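Local coordinates for LYND (Lyngbya aestuarii, PDB 4V1T), which probably catalyses the ATP-dependent cyclodehydration of cysteine side chains in cyanobactin precursor peptides, turning them into thiazolines, at residues S97-A102 against I264-V269; P103-E108 against Y271-T276; T494-L499 against A510-H515; T503-P508 against E714-D719. All coordinates share one frame; numbering follows the deposited sequence.

Contact 1: residues S97-A102 against I264-V269; sequences SELGIA and IAKWIV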
loop_
_atom_site.group_PDB
_atom_site.type_symbol
_atom_site.label_atom_id
_atom_site.label_comp_id
_atom_site.label_asym_id
_atom_site.label_seq_id
_atom_site.Cartn_x
_atom_site.Cartn_y
_atom_site.Cartn_z
ATOM N N SER B 97 -23.802 -11.182 16.972
ATOM C CA SER B 97 -24.477 -9.886 16.967
ATOM C C SER B 97 -23.518 -8.817 16.477
ATOM O O SER B 97 -23.937 -7.846 15.869
ATOM C CB SER B 97 -25.020 -9.512 18.354
ATOM O OG SER B 97 -24.014 -9.523 19.351
ATOM N N GLU B 98 -22.228 -9.006 16.740
ATOM C CA GLU B 98 -21.214 -8.062 16.296
ATOM C C GLU B 98 -21.063 -8.096 14.775
ATOM O O GLU B 98 -20.671 -7.109 14.157
ATOM C CB GLU B 98 -19.875 -8.364 16.962
ATOM C CG GLU B 98 -18.914 -7.194 16.931
ATOM C CD GLU B 98 -17.617 -7.513 17.624
ATOM O OE1 GLU B 98 -16.807 -8.234 17.015
ATOM O OE2 GLU B 98 -17.413 -7.061 18.768
ATOM N N LEU B 99 -21.385 -9.235 14.178
ATOM C CA LEU B 99 -21.396 -9.361 12.724
ATOM C C LEU B 99 -22.731 -8.909 12.136
ATOM O O LEU B 99 -22.955 -9.019 10.941
ATOM C CB LEU B 99 -21.102 -10.808 12.327
ATOM C CG LEU B 99 -19.648 -11.239 12.530
ATOM C CD1 LEU B 99 -19.518 -12.750 12.408
ATOM C CD2 LEU B 99 -18.743 -10.534 11.535
ATOM N N GLY B 100 -23.612 -8.413 12.994
ATOM C CA GLY B 100 -24.906 -7.905 12.570
ATOM C C GLY B 100 -25.953 -8.994 12.407
ATOM O O GLY B 100 -26.933 -8.793 11.707
ATOM N N ILE B 101 -25.742 -10.142 13.053
ATOM C CA ILE B 101 -26.664 -11.271 12.961
ATOM C C ILE B 101 -27.443 -11.454 14.259
ATOM O O ILE B 101 -26.857 -11.489 15.344
ATOM C CB ILE B 101 -25.921 -12.583 12.677
ATOM C CG1 ILE B 101 -25.011 -12.453 11.444
ATOM C CG2 ILE B 101 -26.923 -13.709 12.495
ATOM C CD1 ILE B 101 -25.748 -12.136 10.150
ATOM N N ALA B 102 -28.771 -11.506 14.161
ATOM C CA ALA B 102 -29.611 -11.744 15.338
ATOM C C ALA B 102 -29.281 -13.113 15.918
ATOM O O ALA B 102 -29.260 -14.098 15.185
ATOM C CB ALA B 102 -31.084 -11.663 14.971
ATOM N N ILE B 264 -15.776 -21.493 8.698
ATOM C CA ILE B 264 -16.841 -22.400 8.321
ATOM C C ILE B 264 -18.154 -21.905 8.934
ATOM O O ILE B 264 -19.167 -21.830 8.261
ATOM C CB ILE B 264 -16.540 -23.840 8.769
ATOM C CG1 ILE B 264 -15.483 -24.456 7.848
ATOM C CG2 ILE B 264 -17.804 -24.705 8.712
ATOM C CD1 ILE B 264 -14.791 -25.680 8.429
ATOM N N ALA B 265 -18.105 -21.572 10.219
ATOM C CA ALA B 265 -19.268 -21.054 10.935
ATOM C C ALA B 265 -19.770 -19.763 10.305
ATOM O O ALA B 265 -20.963 -19.590 10.094
ATOM C CB ALA B 265 -18.932 -20.829 12.397
ATOM N N LYS B 266 -18.848 -18.867 9.990
ATOM C CA LYS B 266 -19.205 -17.601 9.403
ATOM C C LYS B 266 -19.835 -17.790 8.038
ATOM O O LYS B 266 -20.741 -17.046 7.665
ATOM C CB LYS B 266 -17.984 -16.688 9.297
ATOM C CG LYS B 266 -17.582 -16.039 10.614
ATOM C CD LYS B 266 -16.791 -14.766 10.399
ATOM C CE LYS B 266 -15.348 -15.060 10.086
ATOM N NZ LYS B 266 -14.728 -13.995 9.266
ATOM N N TRP B 267 -19.367 -18.783 7.290
ATOM C CA TRP B 267 -19.962 -19.064 5.987
ATOM C C TRP B 267 -21.390 -19.593 6.090
ATOM O O TRP B 267 -22.283 -19.118 5.386
ATOM C CB TRP B 267 -19.127 -20.062 5.175
ATOM C CG TRP B 267 -19.854 -20.460 3.951
ATOM C CD1 TRP B 267 -20.503 -21.637 3.733
ATOM C CD2 TRP B 267 -20.081 -19.656 2.791
ATOM N NE1 TRP B 267 -21.105 -21.624 2.501
ATOM C CE2 TRP B 267 -20.855 -20.421 1.899
ATOM C CE3 TRP B 267 -19.688 -18.369 2.413
ATOM C CZ2 TRP B 267 -21.243 -19.947 0.655
ATOM C CZ3 TRP B 267 -20.084 -17.892 1.175
ATOM C CH2 TRP B 267 -20.856 -18.679 0.313
ATOM N N ILE B 268 -21.603 -20.582 6.952
ATOM C CA ILE B 268 -22.920 -21.218 7.054
ATOM C C ILE B 268 -23.948 -20.225 7.581
ATOM O O ILE B 268 -25.119 -20.259 7.165
ATOM C CB ILE B 268 -22.912 -22.488 7.944
ATOM C CG1 ILE B 268 -22.404 -22.170 9.350
ATOM C CG2 ILE B 268 -22.054 -23.566 7.300
ATOM C CD1 ILE B 268 -22.506 -23.321 10.325
ATOM N N VAL B 269 -23.524 -19.331 8.480
ATOM C CA VAL B 269 -24.441 -18.327 9.027
ATOM C C VAL B 269 -24.826 -17.350 7.931
ATOM O O VAL B 269 -26.010 -17.052 7.712
ATOM C CB VAL B 269 -23.820 -17.582 10.213
ATOM C CG1 VAL B 269 -24.617 -16.322 10.564
ATOM C CG2 VAL B 269 -23.724 -18.503 11.409
#

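Contact 2: residues P103-E108 against Y271-T276; sequences PPVAAE and YHVNAT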
loop_
_atom_site.group_PDB
_atom_site.type_symbol
_atom_site.label_atom_id
_atom_site.label_comp_id
_atom_site.label_asym_id
_atom_site.label_seq_id
_atom_site.Cartn_x
_atom_site.Cartn_y
_atom_site.Cartn_z
ATOM N N PRO B 103 -29.006 -13.190 17.228
ATOM C CA PRO B 103 -28.568 -14.468 17.783
ATOM C C PRO B 103 -29.514 -15.657 17.542
ATOM O O PRO B 103 -29.023 -16.759 17.356
ATOM C CB PRO B 103 -28.413 -14.173 19.280
ATOM C CG PRO B 103 -29.012 -12.847 19.508
ATOM C CD PRO B 103 -28.951 -12.115 18.226
ATOM N N PRO B 104 -30.844 -15.450 17.559
ATOM C CA PRO B 104 -31.680 -16.611 17.234
ATOM C C PRO B 104 -31.525 -17.083 15.786
ATOM O O PRO B 104 -31.680 -18.266 15.510
ATOM C CB PRO B 104 -33.104 -16.106 17.492
ATOM C CG PRO B 104 -33.010 -14.640 17.435
ATOM C CD PRO B 104 -31.663 -14.298 17.974
ATOM N N VAL B 105 -31.232 -16.155 14.879
ATOM C CA VAL B 105 -30.939 -16.512 13.490
ATOM C C VAL B 105 -29.635 -17.293 13.382
ATOM O O VAL B 105 -29.539 -18.260 12.627
ATOM C CB VAL B 105 -30.857 -15.262 12.587
ATOM C CG1 VAL B 105 -30.367 -15.625 11.194
ATOM C CG2 VAL B 105 -32.217 -14.571 12.514
ATOM N N ALA B 106 -28.631 -16.865 14.138
ATOM C CA ALA B 106 -27.331 -17.537 14.146
ATOM C C ALA B 106 -27.463 -18.943 14.703
ATOM O O ALA B 106 -26.853 -19.879 14.193
ATOM C CB ALA B 106 -26.321 -16.742 14.961
ATOM N N ALA B 107 -28.254 -19.086 15.758
ATOM C CA ALA B 107 -28.440 -20.381 16.401
ATOM C C ALA B 107 -29.045 -21.398 15.433
ATOM O O ALA B 107 -28.666 -22.569 15.425
ATOM C CB ALA B 107 -29.329 -20.227 17.624
ATOM N N GLU B 108 -29.981 -20.939 14.609
ATOM C CA GLU B 108 -30.632 -21.818 13.642
ATOM C C GLU B 108 -29.658 -22.202 12.514
ATOM O O GLU B 108 -29.604 -23.356 12.087
ATOM C CB GLU B 108 -31.878 -21.147 13.060
ATOM C CG GLU B 108 -33.024 -22.111 12.764
ATOM C CD GLU B 108 -33.716 -22.606 14.020
ATOM O OE1 GLU B 108 -33.828 -21.832 14.996
ATOM O OE2 GLU B 108 -34.152 -23.772 14.022
ATOM N N TYR B 271 -24.707 -17.935 4.795
ATOM C CA TYR B 271 -25.474 -18.670 3.801
ATOM C C TYR B 271 -26.933 -18.806 4.221
ATOM O O TYR B 271 -27.831 -18.697 3.393
ATOM C CB TYR B 271 -24.871 -20.051 3.604
ATOM C CG TYR B 271 -25.741 -20.986 2.802
ATOM C CD1 TYR B 271 -25.967 -20.767 1.450
ATOM C CD2 TYR B 271 -26.340 -22.084 3.398
ATOM C CE1 TYR B 271 -26.757 -21.631 0.706
ATOM C CE2 TYR B 271 -27.124 -22.951 2.662
ATOM C CZ TYR B 271 -27.324 -22.721 1.316
ATOM O OH TYR B 271 -28.111 -23.571 0.580
ATOM N N HIS B 272 -27.157 -19.052 5.514
ATOM C CA HIS B 272 -28.494 -19.200 6.047
ATOM C C HIS B 272 -29.294 -17.911 5.863
ATOM O O HIS B 272 -30.437 -17.954 5.445
ATOM C CB HIS B 272 -28.434 -19.574 7.525
ATOM C CG HIS B 272 -29.773 -19.659 8.183
ATOM N ND1 HIS B 272 -30.625 -20.726 8.000
ATOM C CD2 HIS B 272 -30.407 -18.815 9.030
ATOM C CE1 HIS B 272 -31.727 -20.536 8.699
ATOM N NE2 HIS B 272 -31.621 -19.383 9.334
ATOM N N VAL B 273 -28.674 -16.771 6.151
ATOM C CA VAL B 273 -29.365 -15.481 6.130
ATOM C C VAL B 273 -29.586 -14.997 4.703
ATOM O O VAL B 273 -30.392 -14.105 4.482
ATOM C CB VAL B 273 -28.582 -14.420 6.944
ATOM C CG1 VAL B 273 -29.300 -13.067 6.953
ATOM C CG2 VAL B 273 -28.413 -14.884 8.370
ATOM N N ASN B 274 -28.881 -15.588 3.738
ATOM C CA ASN B 274 -29.041 -15.205 2.329
ATOM C C ASN B 274 -29.898 -16.174 1.514
ATOM O O ASN B 274 -30.266 -15.863 0.385
ATOM C CB ASN B 274 -27.674 -15.040 1.656
ATOM C CG ASN B 274 -27.017 -13.688 1.939
ATOM O OD1 ASN B 274 -25.868 -13.480 1.568
ATOM N ND2 ASN B 274 -27.735 -12.766 2.590
ATOM N N ALA B 275 -30.206 -17.339 2.073
ATOM C CA ALA B 275 -31.140 -18.258 1.428
ATOM C C ALA B 275 -32.457 -17.517 1.254
ATOM O O ALA B 275 -32.947 -17.344 0.138
ATOM C CB ALA B 275 -31.329 -19.515 2.257
ATOM N N THR B 276 -33.012 -17.081 2.380
ATOM C CA THR B 276 -34.014 -16.030 2.400
ATOM C C THR B 276 -33.233 -14.723 2.453
ATOM O O THR B 276 -32.078 -14.725 2.855
ATOM C CB THR B 276 -34.922 -16.130 3.635
ATOM O OG1 THR B 276 -34.184 -15.746 4.801
ATOM C CG2 THR B 276 -35.450 -17.549 3.810
#

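Contact 3: residues T494-L499 against A510-H515; sequences TPVWSL and ALCYYH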
loop_
_atom_site.group_PDB
_atom_site.type_symbol
_atom_site.label_atom_id
_atom_site.label_comp_id
_atom_site.label_asym_id
_atom_site.label_seq_id
_atom_site.Cartn_x
_atom_site.Cartn_y
_atom_site.Cartn_z
ATOM N N THR B 494 -3.306 -18.063 -36.948
ATOM C CA THR B 494 -4.132 -17.246 -36.069
ATOM C C THR B 494 -4.604 -16.000 -36.818
ATOM O O THR B 494 -3.789 -15.306 -37.420
ATOM C CB THR B 494 -3.366 -16.839 -34.797
ATOM O OG1 THR B 494 -3.332 -17.951 -33.892
ATOM C CG2 THR B 494 -4.036 -15.663 -34.095
ATOM N N PRO B 495 -5.918 -15.712 -36.784
ATOM C CA PRO B 495 -6.402 -14.502 -37.439
ATOM C C PRO B 495 -5.893 -13.245 -36.758
ATOM O O PRO B 495 -5.908 -13.157 -35.529
ATOM C CB PRO B 495 -7.926 -14.608 -37.307
ATOM C CG PRO B 495 -8.139 -15.453 -36.108
ATOM C CD PRO B 495 -7.017 -16.451 -36.130
ATOM N N VAL B 496 -5.455 -12.287 -37.563
ATOM C CA VAL B 496 -4.987 -11.002 -37.074
ATOM C C VAL B 496 -5.706 -9.903 -37.842
ATOM O O VAL B 496 -5.996 -10.053 -39.038
ATOM C CB VAL B 496 -3.460 -10.845 -37.242
ATOM C CG1 VAL B 496 -2.722 -11.911 -36.450
ATOM C CG2 VAL B 496 -3.062 -10.915 -38.706
ATOM N N TRP B 497 -5.999 -8.802 -37.157
ATOM C CA TRP B 497 -6.730 -7.709 -37.774
ATOM C C TRP B 497 -5.774 -6.738 -38.444
ATOM O O TRP B 497 -4.915 -6.152 -37.790
ATOM C CB TRP B 497 -7.595 -6.976 -36.742
ATOM C CG TRP B 497 -8.549 -5.990 -37.379
ATOM C CD1 TRP B 497 -8.439 -4.637 -37.388
ATOM C CD2 TRP B 497 -9.733 -6.304 -38.121
ATOM N NE1 TRP B 497 -9.485 -4.084 -38.083
ATOM C CE2 TRP B 497 -10.291 -5.089 -38.547
ATOM C CE3 TRP B 497 -10.371 -7.498 -38.470
ATOM C CZ2 TRP B 497 -11.465 -5.029 -39.300
ATOM C CZ3 TRP B 497 -11.532 -7.440 -39.220
ATOM C CH2 TRP B 497 -12.066 -6.211 -39.629
ATOM N N SER B 498 -5.934 -6.571 -39.755
ATOM C CA SER B 498 -5.183 -5.570 -40.502
ATOM C C SER B 498 -5.896 -4.242 -40.388
ATOM O O SER B 498 -7.032 -4.113 -40.831
ATOM C CB SER B 498 -5.048 -5.960 -41.975
ATOM O OG SER B 498 -4.332 -4.972 -42.696
ATOM N N LEU B 499 -5.229 -3.261 -39.792
ATOM C CA LEU B 499 -5.810 -1.935 -39.615
ATOM C C LEU B 499 -5.741 -1.124 -40.909
ATOM O O LEU B 499 -6.500 -0.173 -41.098
ATOM C CB LEU B 499 -5.104 -1.192 -38.474
ATOM C CG LEU B 499 -5.489 -1.659 -37.066
ATOM C CD1 LEU B 499 -4.478 -1.200 -36.035
ATOM C CD2 LEU B 499 -6.876 -1.156 -36.694
ATOM N N ALA B 510 2.511 -19.745 -33.995
ATOM C CA ALA B 510 3.810 -19.787 -33.327
ATOM C C ALA B 510 4.437 -18.401 -33.186
ATOM O O ALA B 510 5.284 -18.184 -32.317
ATOM C CB ALA B 510 4.749 -20.719 -34.076
ATOM N N LEU B 511 4.036 -17.473 -34.053
ATOM C CA LEU B 511 4.538 -16.099 -33.998
ATOM C C LEU B 511 3.707 -15.190 -33.088
ATOM O O LEU B 511 4.203 -14.175 -32.607
ATOM C CB LEU B 511 4.574 -15.490 -35.401
ATOM C CG LEU B 511 5.831 -15.742 -36.241
ATOM C CD1 LEU B 511 5.657 -15.094 -37.596
ATOM C CD2 LEU B 511 7.079 -15.197 -35.562
ATOM N N CYS B 512 2.453 -15.565 -32.865
ATOM C CA CYS B 512 1.484 -14.700 -32.200
ATOM C C CYS B 512 1.471 -14.835 -30.678
ATOM O O CYS B 512 0.996 -13.942 -29.992
ATOM C CB CYS B 512 0.085 -14.994 -32.744
ATOM S SG CYS B 512 -0.099 -14.665 -34.514
ATOM N N TYR B 513 1.981 -15.944 -30.159
ATOM C CA TYR B 513 1.967 -16.202 -28.724
ATOM C C TYR B 513 3.270 -16.830 -28.256
ATOM O O TYR B 513 3.972 -17.477 -29.034
ATOM C CB TYR B 513 0.801 -17.116 -28.371
ATOM C CG TYR B 513 -0.530 -16.589 -28.849
ATOM C CD1 TYR B 513 -1.225 -15.629 -28.112
ATOM C CD2 TYR B 513 -1.089 -17.038 -30.044
ATOM C CE1 TYR B 513 -2.441 -15.139 -28.547
ATOM C CE2 TYR B 513 -2.306 -16.558 -30.483
ATOM C CZ TYR B 513 -2.974 -15.606 -29.733
ATOM O OH TYR B 513 -4.178 -15.119 -30.161
ATOM N N TYR B 514 3.582 -16.630 -26.980
ATOM C CA TYR B 514 4.764 -17.234 -26.372
ATOM C C TYR B 514 4.583 -18.733 -26.193
ATOM O O TYR B 514 3.482 -19.210 -25.892
ATOM C CB TYR B 514 5.064 -16.615 -24.995
ATOM C CG TYR B 514 5.388 -15.141 -25.008
ATOM C CD1 TYR B 514 6.320 -14.624 -25.889
ATOM C CD2 TYR B 514 4.757 -14.261 -24.127
ATOM C CE1 TYR B 514 6.618 -13.279 -25.900
ATOM C CE2 TYR B 514 5.048 -12.915 -24.138
ATOM C CZ TYR B 514 5.982 -12.430 -25.020
ATOM O OH TYR B 514 6.281 -11.089 -25.019
ATOM N N HIS B 515 5.685 -19.462 -26.341
ATOM C CA HIS B 515 5.745 -20.874 -26.009
ATOM C C HIS B 515 4.667 -21.697 -26.701
ATOM O O HIS B 515 4.050 -22.547 -26.081
ATOM C CB HIS B 515 5.665 -21.074 -24.488
ATOM C CG HIS B 515 6.738 -20.354 -23.733
ATOM N ND1 HIS B 515 6.517 -19.160 -23.086
ATOM C CD2 HIS B 515 8.046 -20.647 -23.546
ATOM C CE1 HIS B 515 7.638 -18.752 -22.520
ATOM N NE2 HIS B 515 8.582 -19.636 -22.786
#

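Contact 4: residues T503-P508 against E714-D719; sequences THKYLP and ETLVID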
loop_
_atom_site.group_PDB
_atom_site.type_symbol
_atom_site.label_atom_id
_atom_site.label_comp_id
_atom_site.label_asym_id
_atom_site.label_seq_id
_atom_site.Cartn_x
_atom_site.Cartn_y
_atom_site.Cartn_z
ATOM N N THR B 503 -9.405 -5.792 -42.439
ATOM C CA THR B 503 -9.855 -7.161 -42.642
ATOM C C THR B 503 -8.935 -8.127 -41.902
ATOM O O THR B 503 -7.946 -7.712 -41.311
ATOM C CB THR B 503 -9.878 -7.532 -44.134
ATOM O OG1 THR B 503 -10.481 -8.820 -44.290
ATOM C CG2 THR B 503 -8.471 -7.550 -44.720
ATOM N N HIS B 504 -9.258 -9.414 -41.950
ATOM C CA HIS B 504 -8.464 -10.420 -41.258
ATOM C C HIS B 504 -7.378 -10.983 -42.163
ATOM O O HIS B 504 -7.644 -11.373 -43.284
ATOM C CB HIS B 504 -9.349 -11.561 -40.751
ATOM C CG HIS B 504 -10.155 -11.212 -39.539
ATOM N ND1 HIS B 504 -9.586 -11.027 -38.299
ATOM C CD2 HIS B 504 -11.486 -11.028 -39.373
ATOM C CE1 HIS B 504 -10.531 -10.742 -37.423
ATOM N NE2 HIS B 504 -11.692 -10.732 -38.051
ATOM N N LYS B 505 -6.151 -10.995 -41.659
ATOM C CA LYS B 505 -5.057 -11.731 -42.272
ATOM C C LYS B 505 -4.706 -12.904 -41.364
ATOM O O LYS B 505 -5.394 -13.143 -40.368
ATOM C CB LYS B 505 -3.852 -10.828 -42.496
ATOM C CG LYS B 505 -4.110 -9.626 -43.402
ATOM C CD LYS B 505 -4.539 -10.039 -44.798
ATOM C CE LYS B 505 -4.492 -8.865 -45.768
ATOM N NZ LYS B 505 -3.190 -8.783 -46.481
ATOM N N TYR B 506 -3.651 -13.640 -41.711
ATOM C CA TYR B 506 -3.248 -14.810 -40.941
ATOM C C TYR B 506 -1.736 -14.923 -40.788
ATOM O O TYR B 506 -0.988 -14.839 -41.769
ATOM C CB TYR B 506 -3.773 -16.086 -41.596
ATOM C CG TYR B 506 -5.262 -16.247 -41.497
ATOM C CD1 TYR B 506 -5.848 -16.795 -40.361
ATOM C CD2 TYR B 506 -6.087 -15.854 -42.538
ATOM C CE1 TYR B 506 -7.221 -16.944 -40.266
ATOM C CE2 TYR B 506 -7.459 -15.998 -42.456
ATOM C CZ TYR B 506 -8.024 -16.539 -41.321
ATOM O OH TYR B 506 -9.392 -16.676 -41.255
ATOM N N LEU B 507 -1.306 -15.113 -39.544
ATOM C CA LEU B 507 0.074 -15.448 -39.231
ATOM C C LEU B 507 0.103 -16.805 -38.551
ATOM O O LEU B 507 -0.884 -17.206 -37.930
ATOM C CB LEU B 507 0.708 -14.402 -38.307
ATOM C CG LEU B 507 1.228 -13.127 -38.968
ATOM C CD1 LEU B 507 0.111 -12.125 -39.095
ATOM C CD2 LEU B 507 2.365 -12.527 -38.168
ATOM N N PRO B 508 1.250 -17.515 -38.641
ATOM C CA PRO B 508 1.350 -18.750 -37.858
ATOM C C PRO B 508 1.169 -18.468 -36.359
ATOM O O PRO B 508 1.679 -17.476 -35.854
ATOM C CB PRO B 508 2.753 -19.282 -38.188
ATOM C CG PRO B 508 3.474 -18.159 -38.855
ATOM C CD PRO B 508 2.441 -17.279 -39.473
ATOM N N GLU B 714 2.190 -2.795 -43.912
ATOM C CA GLU B 714 0.896 -3.159 -43.332
ATOM C C GLU B 714 1.026 -3.359 -41.819
ATOM O O GLU B 714 2.015 -3.903 -41.347
ATOM C CB GLU B 714 0.366 -4.430 -43.999
ATOM C CG GLU B 714 -0.993 -4.891 -43.501
ATOM C CD GLU B 714 -1.512 -6.084 -44.279
ATOM O OE1 GLU B 714 -0.684 -6.874 -44.784
ATOM O OE2 GLU B 714 -2.747 -6.233 -44.383
ATOM N N THR B 715 0.021 -2.928 -41.063
ATOM C CA THR B 715 0.043 -3.064 -39.605
ATOM C C THR B 715 -1.075 -3.983 -39.110
ATOM O O THR B 715 -2.255 -3.690 -39.295
ATOM C CB THR B 715 -0.087 -1.695 -38.902
ATOM O OG1 THR B 715 -1.464 -1.381 -38.706
ATOM C CG2 THR B 715 0.585 -0.608 -39.707
ATOM N N LEU B 716 -0.694 -5.102 -38.501
ATOM C CA LEU B 716 -1.649 -6.079 -37.994
ATOM C C LEU B 716 -1.755 -6.002 -36.478
ATOM O O LEU B 716 -0.868 -5.469 -35.817
ATOM C CB LEU B 716 -1.230 -7.499 -38.393
ATOM C CG LEU B 716 -1.222 -7.841 -39.884
ATOM C CD1 LEU B 716 -0.643 -9.232 -40.107
ATOM C CD2 LEU B 716 -2.612 -7.730 -40.495
ATOM N N VAL B 717 -2.843 -6.548 -35.937
ATOM C CA VAL B 717 -3.033 -6.624 -34.495
ATOM C C VAL B 717 -3.632 -7.963 -34.088
ATOM O O VAL B 717 -4.603 -8.422 -34.699
ATOM C CB VAL B 717 -3.976 -5.520 -33.987
ATOM C CG1 VAL B 717 -3.993 -5.512 -32.470
ATOM C CG2 VAL B 717 -3.553 -4.161 -34.520
ATOM N N ILE B 718 -3.061 -8.572 -33.050
ATOM C CA ILE B 718 -3.687 -9.714 -32.399
ATOM C C ILE B 718 -4.011 -9.364 -30.947
ATOM O O ILE B 718 -3.131 -9.065 -30.142
ATOM C CB ILE B 718 -2.818 -10.995 -32.493
ATOM C CG1 ILE B 718 -3.444 -12.142 -31.687
ATOM C CG2 ILE B 718 -1.388 -10.738 -32.064
ATOM C CD1 ILE B 718 -4.819 -12.574 -32.185
ATOM N N ASP B 719 -5.295 -9.384 -30.628
ATOM C CA ASP B 719 -5.743 -9.093 -29.286
ATOM C C ASP B 719 -5.491 -10.297 -28.380
ATOM O O ASP B 719 -6.106 -11.344 -28.542
ATOM C CB ASP B 719 -7.227 -8.706 -29.287
ATOM C CG ASP B 719 -7.732 -8.316 -27.896
ATOM O OD1 ASP B 719 -6.897 -7.957 -27.030
ATOM O OD2 ASP B 719 -8.962 -8.374 -27.665
#

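Contact 1: residues S97-A102 against I264-V269
Ile-101 and Val-269 form the apolar half of this contact, their branched side chains sliding past each other in opposite directions. Methyl CG1 of Val-269 is the touching branch on the long helix. With CG1 anti to the backbone N (chi1 166°), the valine sends it up to the fork of Ile-101, where it rests 4.0 Å from CG2 and equally 4.0 Å from CG1. Ala-106 and Trp-96 continue this buried apolar patch, the former against Ile-101 and the latter against Val-269. What brings Ile-101 here is the ending of helix 90-98 in a Schellman motif: Gly-100 takes a positive phi, and its N bonds back to Ser-97 O at 2.9 Å, an ending in which Leu-99 and Ile-101 both point toward helix 250-275. The other contact is made by the aliphatic part of a lysine, whose charged end is held elsewhere. Methyl CD1 of Leu-99 meets the lysine chain at Lys-266 CD, 3.9 Å away, the two side chains crossing at about a right angle. The Lys-266 chain bends at chi3 (-80°) and leads NZ away from the leucine, to a salt bridge with Glu-263 and a hydrogen bond to the carbonyl of Ser-296 of the second subunit.

Contact 2: residues P103-E108 against Y271-T276
His-272 packs its imidazole against Val-105 and the CB of Glu-108 in this surface contact. From CB, which points toward helix 103-109, the ring extends with CG anti to the backbone N (chi1 176°). Its CD2 then meets two atoms of Val-105: methyl CG1 of the valine lies in the ring plane at the edge, 3.9 Å from CD2, while the carbonyl O of Val-105 stands obliquely to the ring, 3.7 Å from the same carbon. At the tip, NE2 meets the aliphatic root of Glu-108, with CB 4.1 Å away. The glutamate bends away beyond that point, leaving OE1 6.6 Å from NE2, so no salt bridge forms. Cut back to an alanine, His-272 would lose its ring, which is likely to leave a gap beside CG1 of Val-105 and to take away the imidazole that CB of Glu-108 rests on. Next to the histidine in sequence, Val-273 meets Val-105 methyl to methyl: CG1 of Val-105 presses closely on CG2 of Val-273 at 3.5 Å, the side chains crossing at about a right angle. The axes of segments 103-108 and 271-275 pass 10.0 Å apart, at 105° between their N-to-C directions, setting helix 103-109 across the last turns of helix 250-275. Trp-96 of helix 90-98 touches Ala-106, and strand 81-83 lies by Pro-103 and Pro-104.

Contact 3: residues T494-L499 against A510-H515
Thr-494 and Cys-512 bring the two backbones closest, their CA atoms 7.3 Å apart, where strand 491-498 passes a short, weakly bonded helical turn without any hydrogen bond between the segments. Thr-494 carries most of the contact and divides its branches between two partners. Its CB lies 3.9 Å from SG of Cys-512, and the methyl CG2 also borders the sulfur. With OG1 beside the backbone N (chi1 -78°), this methyl is left anti to that N and reaches the phenol of Tyr-513, 4.0 Å from its OH. The hydroxyl branch meets the tyrosine differently: OG1 sits in the ring plane, at the edge, 3.8 Å from CE2. This is a van der Waals approach, since OG1 is hydrogen-bonded elsewhere, to the carbonyl of Pro-437 and to the hydroxyl of Thr-509, two bonds that satisfy a buried oxygen and probably fix the threonine's rotation. Two residues along the strand, methyl CG1 of Val-496 adds an apolar neighbour to the sulfur, 4.3 Å from SG of Cys-512. Leu-507 also packs on this cysteine, and Tyr-513 reaches Ile-718. The arrangement is that of a beta hairpin, strands 491-498 and 503-508, whose second strand runs straight into a helical turn that doubles back over one face of the first, within the YcaO cyclodehydratase part of the chain.

Contact 4: residues T503-P508 against E714-D719
Strands 503-508 and 716-719 both pair with strand 491-498 in an antiparallel sheet, one along each side of it, and here Lys-505 reaches over that shared neighbour to Glu-714 and Leu-716. The CA atoms of Lys-505 and Leu-716 are 7.9 Å apart, close for strands with another between them and consistent with a curled sheet. Leu-716 packs against the root of the lysine, at about a right angle to it, with its methyl CD2 3.8 Å from CG of Lys-505. From there the lysine, bent at chi2 (-61°) and again at chi4, swings NZ over to the glutamate. NZ forms a salt bridge with Glu-714, as a weak hydrogen bond of 3.3 Å to OE2, while OE1 stays 3.6 Å from NZ. Just before strand 716-719 of this sheet, in the YcaO cyclodehydratase region, the carboxylate of the loop residue Glu-714 is held from a second direction, because OE2 is also hydrogen-bonded to OG of Ser-498 on the strand between. Glu-501 brings another carboxylate close to OE2; it makes only a long, weak ion pair with Lys-505, whose ammonium group may partly offset both charges. A leucine in place of Lys-505 would probably leave Glu-714 facing Glu-501 without its cationic mate. Val-496 of the intervening strand touches both Leu-507 and Leu-716.

In the fold
The four contacts form two pairs. Contacts 1 and 2 lie 8 Å apart between centres and share helix 250-275, against which the consecutive helices 90-98 and 103-109 pack; Ile-101 of the first touches Ala-106 and Val-273 of the second. Contacts 3 and 4 have centres 6 Å apart and share the antiparallel sheet of strands 491-498, 503-508 and 716-719. Within each pair the segments alternate along the chain, whereas the first pair closes before the second opens. About 50 Å separates the centres of contacts 1 and 3, on opposite sides of the chain's centre. The first pair thus joins two helices to helix 250-275, and the second lies within the YcaO cyclodehydratase range, far from it.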